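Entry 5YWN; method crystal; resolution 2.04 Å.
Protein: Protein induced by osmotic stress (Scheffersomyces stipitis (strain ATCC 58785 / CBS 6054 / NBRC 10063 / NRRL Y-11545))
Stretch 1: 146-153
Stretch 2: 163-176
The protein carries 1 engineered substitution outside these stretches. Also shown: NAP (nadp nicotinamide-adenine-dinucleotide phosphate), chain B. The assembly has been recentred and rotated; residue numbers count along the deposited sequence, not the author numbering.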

# COMPACT_ATOMS: atom_id res chain seq x y z
N SER A 146 -14.62 10.56 2.34
CA SER A 146 -15.41 9.42 1.99
C SER A 146 -15.16 8.22 2.90
O SER A 146 -14.07 7.90 3.17
CB SER A 146 -15.17 9.00 0.54
OG SER A 146 -15.30 10.01 -0.37
N TRP A 147 -16.23 7.60 3.33
CA TRP A 147 -16.19 6.39 4.11
C TRP A 147 -17.09 5.30 3.52
O TRP A 147 -18.15 5.57 3.08
CB TRP A 147 -16.54 6.67 5.56
CG TRP A 147 -15.46 7.28 6.36
CD1 TRP A 147 -15.32 8.56 6.65
CD2 TRP A 147 -14.34 6.62 6.96
NE1 TRP A 147 -14.23 8.76 7.40
CE2 TRP A 147 -13.60 7.58 7.60
CE3 TRP A 147 -13.92 5.31 7.01
CZ2 TRP A 147 -12.45 7.28 8.26
CZ3 TRP A 147 -12.80 5.02 7.65
CH2 TRP A 147 -12.06 5.99 8.27
N SER A 148 -16.60 4.09 3.49
CA SER A 148 -17.36 2.99 3.02
C SER A 148 -18.59 2.70 3.86
O SER A 148 -18.55 2.74 5.03
CB SER A 148 -16.52 1.74 2.91
OG SER A 148 -17.29 0.65 2.63
N SER A 149 -19.66 2.37 3.19
CA SER A 149 -20.87 1.95 3.82
C SER A 149 -20.98 0.47 4.14
O SER A 149 -21.95 0.08 4.71
CB SER A 149 -22.07 2.41 3.01
OG SER A 149 -22.08 1.90 1.74
N LEU A 150 -20.02 -0.33 3.75
CA LEU A 150 -20.09 -1.74 4.02
C LEU A 150 -20.10 -2.06 5.49
O LEU A 150 -19.33 -1.55 6.22
CB LEU A 150 -18.93 -2.44 3.41
CG LEU A 150 -18.92 -3.95 3.30
CD1 LEU A 150 -19.94 -4.40 2.28
CD2 LEU A 150 -17.56 -4.34 2.84
N SER A 151 -21.00 -2.94 5.86
CA SER A 151 -21.12 -3.45 7.21
C SER A 151 -20.16 -4.57 7.52
O SER A 151 -19.77 -5.26 6.67
CB SER A 151 -22.54 -3.88 7.47
OG SER A 151 -22.83 -5.08 6.91
N TYR A 152 -19.85 -4.74 8.78
CA TYR A 152 -19.01 -5.82 9.20
C TYR A 152 -19.64 -7.18 8.85
O TYR A 152 -19.00 -8.05 8.39
CB TYR A 152 -18.71 -5.73 10.68
CG TYR A 152 -17.66 -6.69 11.19
CD1 TYR A 152 -17.98 -7.98 11.54
CD2 TYR A 152 -16.37 -6.31 11.34
CE1 TYR A 152 -17.04 -8.84 12.03
CE2 TYR A 152 -15.43 -7.16 11.83
CZ TYR A 152 -15.76 -8.43 12.16
OH TYR A 152 -14.81 -9.27 12.61
N GLU A 153 -20.93 -7.29 9.06
CA GLU A 153 -21.63 -8.51 8.73
C GLU A 153 -21.56 -8.84 7.21
O GLU A 153 -21.28 -9.94 6.84
CB GLU A 153 -23.07 -8.45 9.20
CG GLU A 153 -23.87 -9.60 8.70
CD GLU A 153 -25.28 -9.68 9.25
OE1 GLU A 153 -25.96 -10.64 8.89
OE2 GLU A 153 -25.67 -8.82 10.02
N TYR A 163 -11.65 -7.98 2.75
CA TYR A 163 -10.55 -7.03 2.62
C TYR A 163 -11.06 -5.62 2.70
O TYR A 163 -10.54 -4.87 3.41
CB TYR A 163 -9.74 -7.21 1.36
CG TYR A 163 -8.65 -6.19 1.17
CD1 TYR A 163 -7.49 -6.26 1.87
CD2 TYR A 163 -8.81 -5.15 0.30
CE1 TYR A 163 -6.51 -5.33 1.70
CE2 TYR A 163 -7.82 -4.22 0.11
CZ TYR A 163 -6.68 -4.31 0.83
OH TYR A 163 -5.75 -3.40 0.65
N PHE A 164 -12.14 -5.32 2.03
CA PHE A 164 -12.73 -4.02 2.06
C PHE A 164 -13.10 -3.64 3.49
O PHE A 164 -12.79 -2.60 3.93
CB PHE A 164 -14.02 -4.02 1.25
CG PHE A 164 -13.89 -3.49 -0.13
CD1 PHE A 164 -13.41 -4.27 -1.12
CD2 PHE A 164 -14.31 -2.24 -0.44
CE1 PHE A 164 -13.31 -3.80 -2.39
CE2 PHE A 164 -14.22 -1.76 -1.69
CZ PHE A 164 -13.72 -2.54 -2.67
N GLY A 165 -13.74 -4.54 4.19
CA GLY A 165 -14.07 -4.35 5.56
C GLY A 165 -12.87 -4.22 6.46
O GLY A 165 -12.87 -3.38 7.26
N SER A 166 -11.85 -5.01 6.22
CA SER A 166 -10.67 -5.01 7.04
C SER A 166 -10.05 -3.62 7.05
O SER A 166 -9.66 -3.18 8.05
CB SER A 166 -9.62 -6.03 6.58
OG SER A 166 -8.95 -5.71 5.43
N LYS A 167 -9.98 -2.99 5.91
CA LYS A 167 -9.45 -1.67 5.82
C LYS A 167 -10.30 -0.57 6.45
O LYS A 167 -9.82 0.20 7.19
CB LYS A 167 -9.02 -1.35 4.39
CG LYS A 167 -8.18 -2.36 3.69
CD LYS A 167 -6.88 -2.67 4.37
CE LYS A 167 -6.09 -1.44 4.59
NZ LYS A 167 -4.73 -1.72 5.05
N GLN A 168 -11.59 -0.58 6.18
CA GLN A 168 -12.47 0.39 6.73
C GLN A 168 -12.48 0.34 8.24
O GLN A 168 -12.36 1.33 8.83
CB GLN A 168 -13.88 0.12 6.22
CG GLN A 168 -14.92 1.11 6.68
CD GLN A 168 -16.35 0.58 6.72
OE1 GLN A 168 -17.14 1.03 7.49
NE2 GLN A 168 -16.67 -0.36 5.87
N PHE A 169 -12.64 -0.82 8.82
CA PHE A 169 -12.68 -1.02 10.25
C PHE A 169 -11.38 -0.77 11.03
O PHE A 169 -11.39 -0.17 12.03
CB PHE A 169 -13.42 -2.29 10.65
CG PHE A 169 -14.83 -2.29 10.17
CD1 PHE A 169 -15.74 -1.46 10.71
CD2 PHE A 169 -15.19 -3.03 9.11
CE1 PHE A 169 -17.02 -1.41 10.22
CE2 PHE A 169 -16.46 -2.98 8.60
CZ PHE A 169 -17.37 -2.16 9.15
N ALA A 170 -10.28 -1.20 10.49
CA ALA A 170 -9.01 -0.88 11.04
C ALA A 170 -8.76 0.62 11.05
O ALA A 170 -8.43 1.11 12.04
CB ALA A 170 -7.92 -1.59 10.34
N GLU A 171 -9.01 1.31 9.96
CA GLU A 171 -8.85 2.75 9.90
C GLU A 171 -9.75 3.52 10.86
O GLU A 171 -9.30 4.38 11.53
CB GLU A 171 -8.94 3.32 8.48
CG GLU A 171 -8.38 4.73 8.36
CD GLU A 171 -8.75 5.54 7.13
OE1 GLU A 171 -9.03 5.02 6.09
OE2 GLU A 171 -8.75 6.74 7.25
N ARG A 172 -11.01 3.13 10.94
CA ARG A 172 -11.93 3.69 11.90
C ARG A 172 -11.41 3.46 13.33
O ARG A 172 -11.44 4.31 14.11
CB ARG A 172 -13.30 3.09 11.73
CG ARG A 172 -14.14 3.60 10.57
CD ARG A 172 -15.49 2.92 10.59
NE ARG A 172 -16.32 3.08 9.43
CZ ARG A 172 -16.99 4.17 9.13
NH1 ARG A 172 -17.73 4.20 8.07
NH2 ARG A 172 -16.95 5.21 9.89
N ALA A 173 -10.90 2.29 13.60
CA ALA A 173 -10.36 1.96 14.87
C ALA A 173 -9.15 2.84 15.22
O ALA A 173 -9.05 3.29 16.28
CB ALA A 173 -10.00 0.51 14.94
N ALA A 174 -8.31 3.10 14.25
CA ALA A 174 -7.17 3.96 14.44
C ALA A 174 -7.60 5.40 14.81
O ALA A 174 -7.17 5.91 15.78
CB ALA A 174 -6.30 3.96 13.22
N TRP A 175 -8.54 5.96 14.08
CA TRP A 175 -9.09 7.25 14.39
C TRP A 175 -9.78 7.26 15.76
O TRP A 175 -9.63 8.17 16.51
CB TRP A 175 -9.98 7.79 13.29
CG TRP A 175 -9.23 8.09 12.01
CD1 TRP A 175 -9.41 7.51 10.84
CD2 TRP A 175 -8.18 9.02 11.83
NE1 TRP A 175 -8.58 8.00 9.92
CE2 TRP A 175 -7.79 8.93 10.49
CE3 TRP A 175 -7.52 9.91 12.66
CZ2 TRP A 175 -6.79 9.70 9.96
CZ3 TRP A 175 -6.53 10.67 12.15
CH2 TRP A 175 -6.17 10.57 10.80
N GLU A 176 -10.49 6.19 16.06
CA GLU A 176 -11.13 6.04 17.33
C GLU A 176 -10.12 6.02 18.50
O GLU A 176 -10.35 6.62 19.48
CB GLU A 176 -12.02 4.83 17.39
CG GLU A 176 -12.88 4.81 18.61
CD GLU A 176 -13.12 3.42 19.15
OE1 GLU A 176 -13.23 2.45 18.35
OE2 GLU A 176 -13.22 3.28 20.37
PA NAP B . 1.72 -7.33 0.20
O1A NAP B . 2.80 -7.06 -0.82
O2A NAP B . 1.16 -8.73 0.34
O5B NAP B . 2.24 -6.85 1.64
C5B NAP B . 1.66 -7.36 2.83
C4B NAP B . 2.75 -7.58 3.88
O4B NAP B . 2.17 -7.58 5.19
C3B NAP B . 3.45 -8.91 3.69
O3B NAP B . 4.85 -8.71 3.43
C2B NAP B . 3.25 -9.69 4.97
O2B NAP B . 4.50 -10.01 5.57
C1B NAP B . 2.43 -8.80 5.89
N9A NAP B . 1.15 -9.47 6.24
C8A NAP B . 0.16 -9.77 5.38
N7A NAP B . -0.87 -10.38 6.03
C5A NAP B . -0.54 -10.47 7.33
C6A NAP B . -1.17 -11.00 8.56
N6A NAP B . -2.40 -11.57 8.53
N1A NAP B . -0.48 -10.89 9.72
C2A NAP B . 0.74 -10.32 9.77
N3A NAP B . 1.37 -9.82 8.69
C4A NAP B . 0.79 -9.87 7.47
O3 NAP B . 0.49 -6.33 -0.09
PN NAP B . 0.76 -4.86 -0.68
O1N NAP B . 0.08 -4.76 -2.03
O2N NAP B . 2.24 -4.56 -0.56
O5D NAP B . -0.02 -3.91 0.35
C5D NAP B . 0.69 -3.16 1.34
C4D NAP B . -0.29 -2.39 2.22
O4D NAP B . -0.82 -1.27 1.50
C3D NAP B . -1.46 -3.26 2.65
O3D NAP B . -1.47 -3.42 4.07
C2D NAP B . -2.71 -2.55 2.18
O2D NAP B . -3.57 -2.25 3.29
C1D NAP B . -2.25 -1.27 1.50
N1N NAP B . -2.76 -1.21 0.13
C2N NAP B . -2.03 -1.71 -0.87
C3N NAP B . -2.50 -1.66 -2.18
C7N NAP B . -1.68 -2.22 -3.30
O7N NAP B . -2.19 -2.40 -4.39
N7N NAP B . -0.40 -2.50 -3.08
C4N NAP B . -3.74 -1.09 -2.44
C5N NAP B . -4.48 -0.58 -1.38
C6N NAP B . -3.96 -0.65 -0.09
P2B NAP B . 5.25 -11.39 5.21
O1X NAP B . 6.08 -11.69 6.43
O2X NAP B . 4.13 -12.37 4.97
O3X NAP B . 6.06 -11.05 3.98
O HOH W 1 -15.14 -1.17 3.42
O HOH W 2 -19.80 0.77 7.86

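Gln168, on the helix of residues 163-176, makes the strongest polar link to the extended loop of residues 146-151. Its NE2 donates to the backbone O of Leu150 at 2.9 Å, with a nearly straight N-H...O angle of 167°. With chi1 and chi2 both t, the side chain reaches out from the helix, so that NE2 serves the loop as donor while OE1 accepts from Arg172 and from a water. Two waters extend this link. Water 1 accepts from Gln168 NE2 (3.0 Å) and donates to Ser148 OG (2.9 Å) and, weakly, to Phe164 O (2.8 Å); water 2 donates to both Leu150 O (2.9 Å) and Gln168 OE1 (2.7 Å). The serine hydroxyl, buried with chi1 t, also accepts from the backbone, Leu150 N to Ser148 OG at 3.1 Å, which braces the turn that presents Leu150 O to the helix.

Arg172, one helical turn beyond Gln168, orients the glutamine amide: Arg172 NE donates to Gln168 OE1 at 2.9 Å and Arg172 NH1 to the same Gln168 OE1 at 3.3 Å. Arg172 NH1 also makes a weak hydrogen bond to Ser148 O (3.5 Å, 139°), which lies at the guanidinium edge, leaving a face free for Trp147. The guanidinium lies flat on the indole, centres 4.6 Å apart and planes at 26°, while the aliphatic part of the arginine packs closely too, Arg172 CG lying 3.5 Å from Trp147 CZ3. Long and flat-ended, arginine combines polar edge contacts with stacking.

Trp147 has the largest area covered by the other stretch, its broad ring spanning two turns of helix. Beyond the arginine, Trp147 CH2 approaches Glu171 CD at 3.5 Å, and Trp147 CZ2 meets Trp175 CD1 at 4.0 Å. Trp175 is itself tied to the preceding turn, its NE1 donating to Glu171 OE2 at 3.0 Å.

At the other end of the contact, Phe169 points toward the loop and places CZ 3.6 Å from both Leu150 O and Tyr152 N. Tyr152 turns its ring edge toward the Phe169 face, centroids 5.8 Å apart and planes at 66°; this apolar packing engages the start of the helix that Ser151 caps. Leu150 is buried: its CA-CB bond points sideways, but the end of the side chain comes nearer the helix, with Leu150 CD2 3.9 Å from Phe164 CB and 4.1 Å from Gly165 N. Gly165, which has no side chain, is buried beside the loop, its CA 6.3 Å from Tyr152 CA. In all, the two stretches bury 536 Å², both sides summed.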